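Local coordinates for protein subtilase cytotoxin, subunit B (Escherichia coli, PDB 3DWQ) that forms the pentameric B subunit of subtilase cytotoxin, binds glycans ending in N-glycolylneuraminic acid and probably delivers the catalytic subunit to host cells, at residues Ser40-Cys45 with Ile76-Gly81; Gly9-Val14 with Gly34-Gly39. All blocks are in the same frame, centred on the assembly; numbering follows the deposited sequence.

Contact 1: Ser40-Cys45 with Ile76-Gly81. With NGC (N-glycolyl-alpha-neuraminic acid), chain G.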
# COMPACT_ATOMS: atom_id res chain seq x y z
N SER C 40 -18.61 25.64 -1.91
CA SER C 40 -18.28 25.79 -0.49
C SER C 40 -17.22 24.78 -0.06
O SER C 40 -17.24 23.61 -0.47
CB SER C 40 -19.53 25.70 0.40
OG SER C 40 -20.00 24.38 0.50
N SER C 41 -16.28 25.25 0.75
CA SER C 41 -15.09 24.49 1.11
C SER C 41 -15.15 23.85 2.49
O SER C 41 -15.81 24.36 3.41
CB SER C 41 -13.85 25.39 1.04
OG SER C 41 -13.46 25.60 -0.31
N ILE C 42 -14.44 22.73 2.62
CA ILE C 42 -14.20 22.09 3.91
C ILE C 42 -12.75 21.60 3.96
O ILE C 42 -12.29 20.90 3.06
CB ILE C 42 -15.23 20.95 4.22
CG1 ILE C 42 -14.95 20.29 5.58
CG2 ILE C 42 -15.26 19.90 3.10
CD1 ILE C 42 -15.30 21.14 6.78
N SER C 43 -12.03 22.00 5.00
CA SER C 43 -10.69 21.49 5.28
C SER C 43 -10.74 20.60 6.51
O SER C 43 -11.51 20.86 7.44
CB SER C 43 -9.69 22.63 5.50
OG SER C 43 -9.49 23.39 4.32
N ALA C 44 -9.92 19.56 6.52
CA ALA C 44 -9.77 18.67 7.67
C ALA C 44 -8.39 18.00 7.66
O ALA C 44 -7.90 17.61 6.60
CB ALA C 44 -10.88 17.62 7.69
N CYS C 45 -7.78 17.89 8.83
CA CYS C 45 -6.46 17.27 8.98
C CYS C 45 -6.51 16.01 9.84
O CYS C 45 -7.26 15.94 10.82
CB CYS C 45 -5.46 18.25 9.58
SG CYS C 45 -5.28 19.80 8.69
N ILE C 76 -17.22 14.08 3.97
CA ILE C 76 -16.16 14.36 4.92
C ILE C 76 -16.77 14.54 6.31
O ILE C 76 -17.58 15.44 6.55
CB ILE C 76 -15.29 15.59 4.49
CG1 ILE C 76 -14.18 15.15 3.53
CG2 ILE C 76 -14.61 16.23 5.69
CD1 ILE C 76 -14.60 14.95 2.09
N TYR C 77 -16.39 13.65 7.22
CA TYR C 77 -16.74 13.78 8.63
C TYR C 77 -15.58 14.48 9.31
O TYR C 77 -14.42 14.14 9.08
CB TYR C 77 -16.93 12.41 9.28
CG TYR C 77 -18.04 11.54 8.74
CD1 TYR C 77 -19.25 11.42 9.43
CD2 TYR C 77 -17.87 10.78 7.58
CE1 TYR C 77 -20.27 10.59 8.96
CE2 TYR C 77 -18.87 9.95 7.11
CZ TYR C 77 -20.07 9.86 7.80
OH TYR C 77 -21.06 9.04 7.33
N TYR C 78 -15.90 15.46 10.15
CA TYR C 78 -14.88 16.28 10.81
C TYR C 78 -15.27 16.67 12.23
O TYR C 78 -16.46 16.67 12.59
CB TYR C 78 -14.55 17.52 9.96
CG TYR C 78 -15.64 18.57 9.92
CD1 TYR C 78 -15.60 19.67 10.78
CD2 TYR C 78 -16.72 18.45 9.05
CE1 TYR C 78 -16.61 20.63 10.76
CE2 TYR C 78 -17.73 19.40 9.02
CZ TYR C 78 -17.67 20.49 9.88
OH TYR C 78 -18.67 21.44 9.85
N GLU C 79 -14.27 16.99 13.05
CA GLU C 79 -14.49 17.55 14.38
C GLU C 79 -13.71 18.85 14.51
O GLU C 79 -12.48 18.84 14.47
CB GLU C 79 -14.06 16.56 15.47
CG GLU C 79 -14.51 16.94 16.87
CD GLU C 79 -14.27 15.85 17.90
OE1 GLU C 79 -13.10 15.62 18.26
OE2 GLU C 79 -15.25 15.23 18.35
N PRO C 80 -14.42 19.99 14.64
CA PRO C 80 -13.75 21.28 14.79
C PRO C 80 -13.08 21.45 16.16
O PRO C 80 -13.45 20.78 17.12
CB PRO C 80 -14.89 22.30 14.64
CG PRO C 80 -16.12 21.56 15.01
CD PRO C 80 -15.89 20.13 14.61
N GLY C 81 -12.08 22.33 16.22
CA GLY C 81 -11.43 22.70 17.47
C GLY C 81 -10.43 21.69 18.02
O GLY C 81 -10.03 21.80 19.18
O9 NGC G . -22.93 23.02 2.78
C9 NGC G . -22.39 22.98 4.11
C8 NGC G . -22.83 21.72 4.85
O8 NGC G . -23.05 20.67 3.90
C7 NGC G . -24.10 22.00 5.67
O7 NGC G . -23.81 22.90 6.75
C6 NGC G . -24.88 20.79 6.19
O6 NGC G . -25.42 20.07 5.06
C2 NGC G . -25.37 18.67 5.29
C1 NGC G . -24.56 17.80 4.40
O1B NGC G . -23.85 18.32 3.51
O1A NGC G . -24.60 16.56 4.60
C3 NGC G . -26.02 18.11 6.55
C4 NGC G . -25.30 18.81 7.71
O4 NGC G . -24.74 17.84 8.61
C5 NGC G . -24.21 19.75 7.13
N5 NGC G . -23.37 20.30 8.19
C10 NGC G . -23.66 21.09 9.23
O10 NGC G . -24.78 21.52 9.48
C11 NGC G . -22.48 21.42 10.09
O11 NGC G . -21.35 20.58 9.80
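With CG1 anti to the backbone N, Ile42 sends CD1 across to Tyr78, whose chi1 of 71° places the ring between its backbone N and carbonyl carbon, where one face lies against that methyl. CD1 stands 3.8 Å from the centroid of the Tyr78 ring and only 12° off the ring normal, which identifies a CH-pi contact over the centre of the face. Further back along the same side chain, Ile42 CG1 lies 4.1 Å from Ile76 CG2, the two isoleucine side chains running alongside each other in opposing senses. Ala44 fills in behind, its CB 4.3 Å from Tyr78 CB. The interface is therefore wholly apolar, and its four contributors are buried. Tyr78 reaches beyond it: its OH is hydrogen-bonded to O11 of the bound N-glycolylneuraminic acid at 2.8 Å, so the methyl-backed ring presents its hydroxyl to the glycolyl oxygen, the atom that distinguishes this sugar from N-acetylneuraminic acid. The axes of strands 41-45 and 76-79 approach to 7.7 Å at 65°, a packing of side chains between two strands of the antiparallel sheet that are not neighbours in it; Val14 of strand 14-24 touches both isoleucines, and Leu97 of strand 96-102 covers Ile76 and Ala44.

Contact 2: Gly9-Val14 with Gly34-Gly39. With NGC (N-glycolyl-alpha-neuraminic acid), chain G.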
# COMPACT_ATOMS: atom_id res chain seq x y z
N GLY C 9 -19.12 17.58 12.70
CA GLY C 9 -20.12 17.84 11.68
C GLY C 9 -19.78 17.04 10.44
O GLY C 9 -18.82 16.26 10.44
N MET C 10 -20.56 17.22 9.38
CA MET C 10 -20.27 16.56 8.11
C MET C 10 -20.60 17.44 6.90
O MET C 10 -21.51 18.26 6.95
CB MET C 10 -21.01 15.23 8.01
CG MET C 10 -22.52 15.35 8.02
SD MET C 10 -23.34 13.75 7.96
CE MET C 10 -25.03 14.25 7.64
N PHE C 11 -19.82 17.26 5.84
CA PHE C 11 -20.09 17.87 4.55
C PHE C 11 -20.25 16.72 3.56
O PHE C 11 -19.34 15.92 3.38
CB PHE C 11 -18.92 18.77 4.12
CG PHE C 11 -19.02 20.20 4.60
CD1 PHE C 11 -18.73 21.25 3.73
CD2 PHE C 11 -19.38 20.51 5.91
CE1 PHE C 11 -18.80 22.57 4.15
CE2 PHE C 11 -19.46 21.83 6.35
CZ PHE C 11 -19.17 22.87 5.46
N SER C 12 -21.43 16.65 2.93
CA SER C 12 -21.73 15.60 1.96
C SER C 12 -21.51 16.07 0.53
O SER C 12 -21.63 17.27 0.24
CB SER C 12 -23.17 15.12 2.14
OG SER C 12 -23.37 14.56 3.42
N GLY C 13 -21.20 15.13 -0.36
CA GLY C 13 -21.01 15.41 -1.79
C GLY C 13 -19.80 16.27 -2.08
O GLY C 13 -19.82 17.10 -2.99
N VAL C 14 -18.75 16.07 -1.30
CA VAL C 14 -17.52 16.84 -1.42
C VAL C 14 -16.53 16.15 -2.37
O VAL C 14 -16.31 14.94 -2.28
CB VAL C 14 -16.84 17.03 -0.04
CG1 VAL C 14 -15.55 17.80 -0.16
CG2 VAL C 14 -17.79 17.73 0.93
N GLY C 34 -11.76 20.09 0.14
CA GLY C 34 -12.75 19.67 -0.82
C GLY C 34 -13.78 20.74 -1.09
O GLY C 34 -13.97 21.65 -0.29
N LYS C 35 -14.43 20.63 -2.24
CA LYS C 35 -15.47 21.57 -2.64
C LYS C 35 -16.80 20.84 -2.84
O LYS C 35 -16.85 19.76 -3.42
CB LYS C 35 -15.09 22.29 -3.94
CG LYS C 35 -13.79 23.08 -3.89
CD LYS C 35 -14.02 24.53 -3.49
CE LYS C 35 -12.76 25.34 -3.72
NZ LYS C 35 -12.83 26.68 -3.07
N GLN C 36 -17.87 21.45 -2.34
CA GLN C 36 -19.22 20.98 -2.64
C GLN C 36 -19.70 21.58 -3.96
O GLN C 36 -18.99 22.38 -4.57
CB GLN C 36 -20.17 21.31 -1.48
CG GLN C 36 -19.98 20.41 -0.27
CD GLN C 36 -20.71 20.90 0.96
OE1 GLN C 36 -20.74 22.09 1.25
NE2 GLN C 36 -21.30 19.97 1.71
N SER C 37 -20.89 21.18 -4.39
CA SER C 37 -21.46 21.57 -5.69
C SER C 37 -21.45 23.08 -5.95
O SER C 37 -21.18 23.51 -7.07
CB SER C 37 -22.90 21.06 -5.82
OG SER C 37 -22.97 19.66 -5.61
N ALA C 38 -21.75 23.85 -4.91
CA ALA C 38 -21.86 25.31 -5.01
C ALA C 38 -20.52 26.02 -4.86
O ALA C 38 -20.42 27.23 -5.07
CB ALA C 38 -22.85 25.82 -3.98
N GLY C 39 -19.49 25.26 -4.49
CA GLY C 39 -18.15 25.80 -4.30
C GLY C 39 -17.75 26.02 -2.85
O GLY C 39 -16.66 26.54 -2.58
O9 NGC G . -22.93 23.02 2.78
C9 NGC G . -22.39 22.98 4.11
C8 NGC G . -22.83 21.72 4.85
O8 NGC G . -23.05 20.67 3.90
C7 NGC G . -24.10 22.00 5.67
O7 NGC G . -23.81 22.90 6.75
C6 NGC G . -24.88 20.79 6.19
O6 NGC G . -25.42 20.07 5.06
C2 NGC G . -25.37 18.67 5.29
C1 NGC G . -24.56 17.80 4.40
O1B NGC G . -23.85 18.32 3.51
O1A NGC G . -24.60 16.56 4.60
C3 NGC G . -26.02 18.11 6.55
C4 NGC G . -25.30 18.81 7.71
O4 NGC G . -24.74 17.84 8.61
C5 NGC G . -24.21 19.75 7.13
N5 NGC G . -23.37 20.30 8.19
C10 NGC G . -23.66 21.09 9.23
O10 NGC G . -24.78 21.52 9.48
C11 NGC G . -22.48 21.42 10.09
O11 NGC G . -21.35 20.58 9.80
O HOH W 1 -22.07 18.98 -2.85
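Gln36 joins the two segments through its side-chain amide. The hydrogen bond between them runs from Gln36 NE2 to Ser12 O, 3.1 Å long with an N-H...O angle of 157°; the acceptor lies close to the amide plane, and the donor is tilted 19° from the carbonyl plane. Beyond CG the chain is extended, which carries the amide to the sialic acid. There NE2 also donates to O8 of the sugar, while Gln36 OE1 accepts from its O9 at 2.8 Å. Both ends of the amide are thus engaged, which fixes its flip and grips the glycerol tail of the ligand.

Further polar contacts to the sugar come from strand 10-12. Ser12 N donates to O1B and Ser12 OG to O1A, the latter at 2.6 Å, so one residue clasps both carboxylate oxygens; Arg75 is hydrogen-bonded to the same OG. A weak bond joins the sugar N5 to Met10 O. Away from the ligand, a water bridges Gly13 O and Ser37 N.

Among the van der Waals contacts, Gln36 OE1 lies 3.3 Å from Phe11 CD1, with amide and ring planes only 17° apart. C9 of the sugar sits over one face of the Phe11 ring, displaced from its centre and 3.5 Å from CZ of Phe11. Val14 CG1 presses against Gly34 CA at 3.4 Å, closer than ordinary van der Waals contact, and Val14 CG2 lies 3.7 Å from Gln36 CG.

Gly13 and Val14 form a G1 bulge facing Val74, where the chain turns from strand 10-12 into 14-24; strand 27-35 runs out into the Gln36-Gly39 type I turn, and Ile42 of strand 41-47 touches both Phe11 and Val14.

From the N terminus, the chain passes through strand 10-12, turns a corner at Gly13, and runs out and back along strands 14-24 and 27-35, after which contact 2 closes that excursion. The turn to Gly39 then leads directly into strand 41-47. Contact 1 closes a second excursion, one that includes helix 57-70, when strand 73-79 returns. The two loops are in series, neither nested nor crossed, yet their centres lie 10 Å apart. Strand 73-79 pairs antiparallel with 10-12, probably through Tyr78 O to Gly9 N and Ile76 N to Phe11 O, while Phe11 packs on Ile42. Both contacts also touch the same sialic acid.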